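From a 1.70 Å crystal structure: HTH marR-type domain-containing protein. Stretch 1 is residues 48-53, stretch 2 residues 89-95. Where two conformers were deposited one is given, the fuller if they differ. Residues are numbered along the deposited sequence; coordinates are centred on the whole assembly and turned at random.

Stretch 1, residues 48-53: KDMSIK
Stretch 2, residues 89-95: RVKYLYL

A short strand that leads into a helix may meet part of its backbone demand through its neighbour, and the contact between residues 48-53 and 89-95 gives an example in which a water supplies a further part. Residues 91-95 form an extended strand, phi near -105° to -140° until Leu95 (-70°), psi from 123° to 149°. Against it Met50 (-135/116) and Ser51 (-90/175) make a brief, weakly bonded antiparallel pairing before Ile52 (-64/-39) and Lys53 (-58/-44) turn into helix. Register is fixed by Ser51 opposite Tyr92, with CA atoms 4.2 Å apart.

Two direct hydrogen bonds flank that pair. Leu93 N donates to Met50 O at 3.0 Å, nearly straight at 160°; Ile52 N donates to Lys91 O at 3.1 Å, more bent at 139°. Lys91 O also receives a CA-H...O contact from Ser51 CA at 3.1 Å, so one carbonyl serves both residues at the strand-to-helix turn.

Where Met50 N and Leu93 O do not bond directly, a water joins them. It accepts from Met50 N at 2.8 Å and donates to Leu93 O at 2.6 Å and to Asp49 OD1 at 3.0 Å, completing the polar link between the backbones. Ser51 (chi1 58°, p) occupies the N-cap position, its OG capping a backbone N just beyond the stretch.

Side chains fill in around this network. Ser51 and Tyr92 (chi1 -81°, m) share one face, with Ser51 CB 3.9 Å from Tyr92 CD1; Asp49 (m) brings CB within 3.8 Å of the same Tyr92 CD1, and its OD1 within 3.3 Å of Tyr94 CE1. Met50 (t, t, m) and Leu93 (m, t) share the other face, Met50 SD to Leu93 CD1 4.2 Å. Ile52 (m, t) sets CG1 4.0 Å from Leu93 CD2 and CD1 a tight 3.2 Å from Lys91 CB.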

# COMPACT_ATOMS: atom_id res chain seq x y z
N LYS A 48 -34.32 6.67 -14.83
CA LYS A 48 -34.36 5.30 -14.29
C LYS A 48 -34.48 5.31 -12.79
O LYS A 48 -34.39 6.34 -12.17
CB LYS A 48 -33.12 4.50 -14.68
CG LYS A 48 -33.04 4.33 -16.18
CD LYS A 48 -31.69 3.97 -16.72
CE LYS A 48 -31.73 3.92 -18.24
NZ LYS A 48 -30.45 3.45 -18.82
N ASP A 49 -34.67 4.13 -12.24
CA ASP A 49 -34.75 4.02 -10.78
C ASP A 49 -33.71 3.00 -10.33
O ASP A 49 -33.28 2.18 -11.09
CB ASP A 49 -36.16 3.66 -10.35
CG ASP A 49 -37.12 4.82 -10.49
OD1 ASP A 49 -37.04 5.80 -9.68
OD2 ASP A 49 -37.90 4.77 -11.46
N MET A 50 -33.46 3.03 -9.05
CA MET A 50 -32.47 2.17 -8.40
C MET A 50 -33.09 1.62 -7.12
O MET A 50 -33.36 2.36 -6.25
CB MET A 50 -31.18 2.93 -8.10
CG MET A 50 -30.15 2.14 -7.27
SD MET A 50 -28.65 3.31 -6.70
CE MET A 50 -27.99 3.59 -8.36
N SER A 51 -33.25 0.31 -7.09
CA SER A 51 -33.71 -0.37 -5.86
C SER A 51 -32.43 -0.74 -5.06
O SER A 51 -31.29 -0.72 -5.59
CB SER A 51 -34.63 -1.50 -6.14
OG SER A 51 -33.96 -2.43 -6.99
N ILE A 52 -32.64 -1.26 -3.86
CA ILE A 52 -31.49 -1.79 -3.10
C ILE A 52 -30.89 -2.97 -3.86
O ILE A 52 -29.69 -3.05 -3.98
CB ILE A 52 -31.90 -2.09 -1.66
CG1 ILE A 52 -32.33 -0.78 -1.00
CG2 ILE A 52 -30.74 -2.73 -0.94
CD1 ILE A 52 -33.06 -0.92 0.29
N LYS A 53 -31.75 -3.79 -4.45
CA LYS A 53 -31.27 -4.88 -5.30
C LYS A 53 -30.43 -4.30 -6.43
O LYS A 53 -29.46 -4.90 -6.76
CB LYS A 53 -32.47 -5.64 -5.88
CG LYS A 53 -32.08 -6.50 -7.06
CD LYS A 53 -33.06 -7.67 -7.28
CE LYS A 53 -32.69 -8.55 -8.46
NZ LYS A 53 -33.19 -8.00 -9.74
N ARG A 89 -41.94 -4.31 -0.85
CA ARG A 89 -40.88 -5.33 -0.60
C ARG A 89 -39.66 -4.88 -1.38
O ARG A 89 -38.53 -5.20 -0.98
CB ARG A 89 -41.33 -6.72 -1.09
CG ARG A 89 -40.19 -7.71 -1.34
CD ARG A 89 -40.63 -9.18 -1.48
NE ARG A 89 -41.10 -9.51 -2.82
CZ ARG A 89 -41.08 -10.74 -3.36
NH1 ARG A 89 -40.61 -11.79 -2.70
NH2 ARG A 89 -41.53 -10.92 -4.58
N VAL A 90 -39.92 -4.15 -2.47
CA VAL A 90 -38.90 -3.48 -3.30
C VAL A 90 -38.69 -2.10 -2.65
O VAL A 90 -39.72 -1.43 -2.38
CB VAL A 90 -39.32 -3.39 -4.77
CG1 VAL A 90 -38.33 -2.64 -5.63
CG2 VAL A 90 -39.54 -4.78 -5.38
N LYS A 91 -37.46 -1.75 -2.38
CA LYS A 91 -37.12 -0.44 -1.78
C LYS A 91 -36.48 0.37 -2.87
O LYS A 91 -35.39 -0.02 -3.30
CB LYS A 91 -36.08 -0.55 -0.67
CG LYS A 91 -36.50 -1.29 0.59
CD LYS A 91 -37.90 -1.02 1.08
CE LYS A 91 -38.40 -2.17 1.92
NZ LYS A 91 -39.83 -2.03 2.28
N TYR A 92 -37.03 1.56 -3.18
CA TYR A 92 -36.36 2.40 -4.17
C TYR A 92 -35.67 3.60 -3.45
O TYR A 92 -36.08 3.99 -2.35
CB TYR A 92 -37.38 2.95 -5.14
CG TYR A 92 -37.80 2.02 -6.27
CD1 TYR A 92 -36.90 1.54 -7.23
CD2 TYR A 92 -39.11 1.62 -6.32
CE1 TYR A 92 -37.28 0.63 -8.21
CE2 TYR A 92 -39.50 0.67 -7.27
CZ TYR A 92 -38.60 0.24 -8.24
OH TYR A 92 -39.16 -0.58 -9.21
N LEU A 93 -34.57 4.05 -4.05
CA LEU A 93 -33.67 5.12 -3.61
C LEU A 93 -33.84 6.37 -4.48
O LEU A 93 -33.72 6.25 -5.74
CB LEU A 93 -32.20 4.66 -3.66
CG LEU A 93 -31.94 3.23 -3.16
CD1 LEU A 93 -30.51 2.89 -3.00
CD2 LEU A 93 -32.55 3.08 -1.81
N TYR A 94 -33.89 7.56 -3.85
CA TYR A 94 -34.04 8.83 -4.60
C TYR A 94 -33.13 9.85 -3.98
O TYR A 94 -33.03 9.91 -2.76
CB TYR A 94 -35.43 9.41 -4.55
CG TYR A 94 -36.49 8.42 -5.00
CD1 TYR A 94 -36.77 8.18 -6.35
CD2 TYR A 94 -37.09 7.60 -4.06
CE1 TYR A 94 -37.68 7.20 -6.74
CE2 TYR A 94 -38.07 6.66 -4.46
CZ TYR A 94 -38.36 6.46 -5.79
OH TYR A 94 -39.33 5.56 -6.17
N LEU A 95 -32.43 10.50 -4.85
CA LEU A 95 -31.46 11.53 -4.48
C LEU A 95 -32.29 12.71 -3.96
O LEU A 95 -33.31 13.15 -4.54
CB LEU A 95 -30.69 11.75 -5.79
CG LEU A 95 -29.26 12.24 -5.81
CD1 LEU A 95 -28.28 11.31 -5.08
CD2 LEU A 95 -28.87 12.41 -7.29
O HOH W 1 -34.66 5.29 -7.98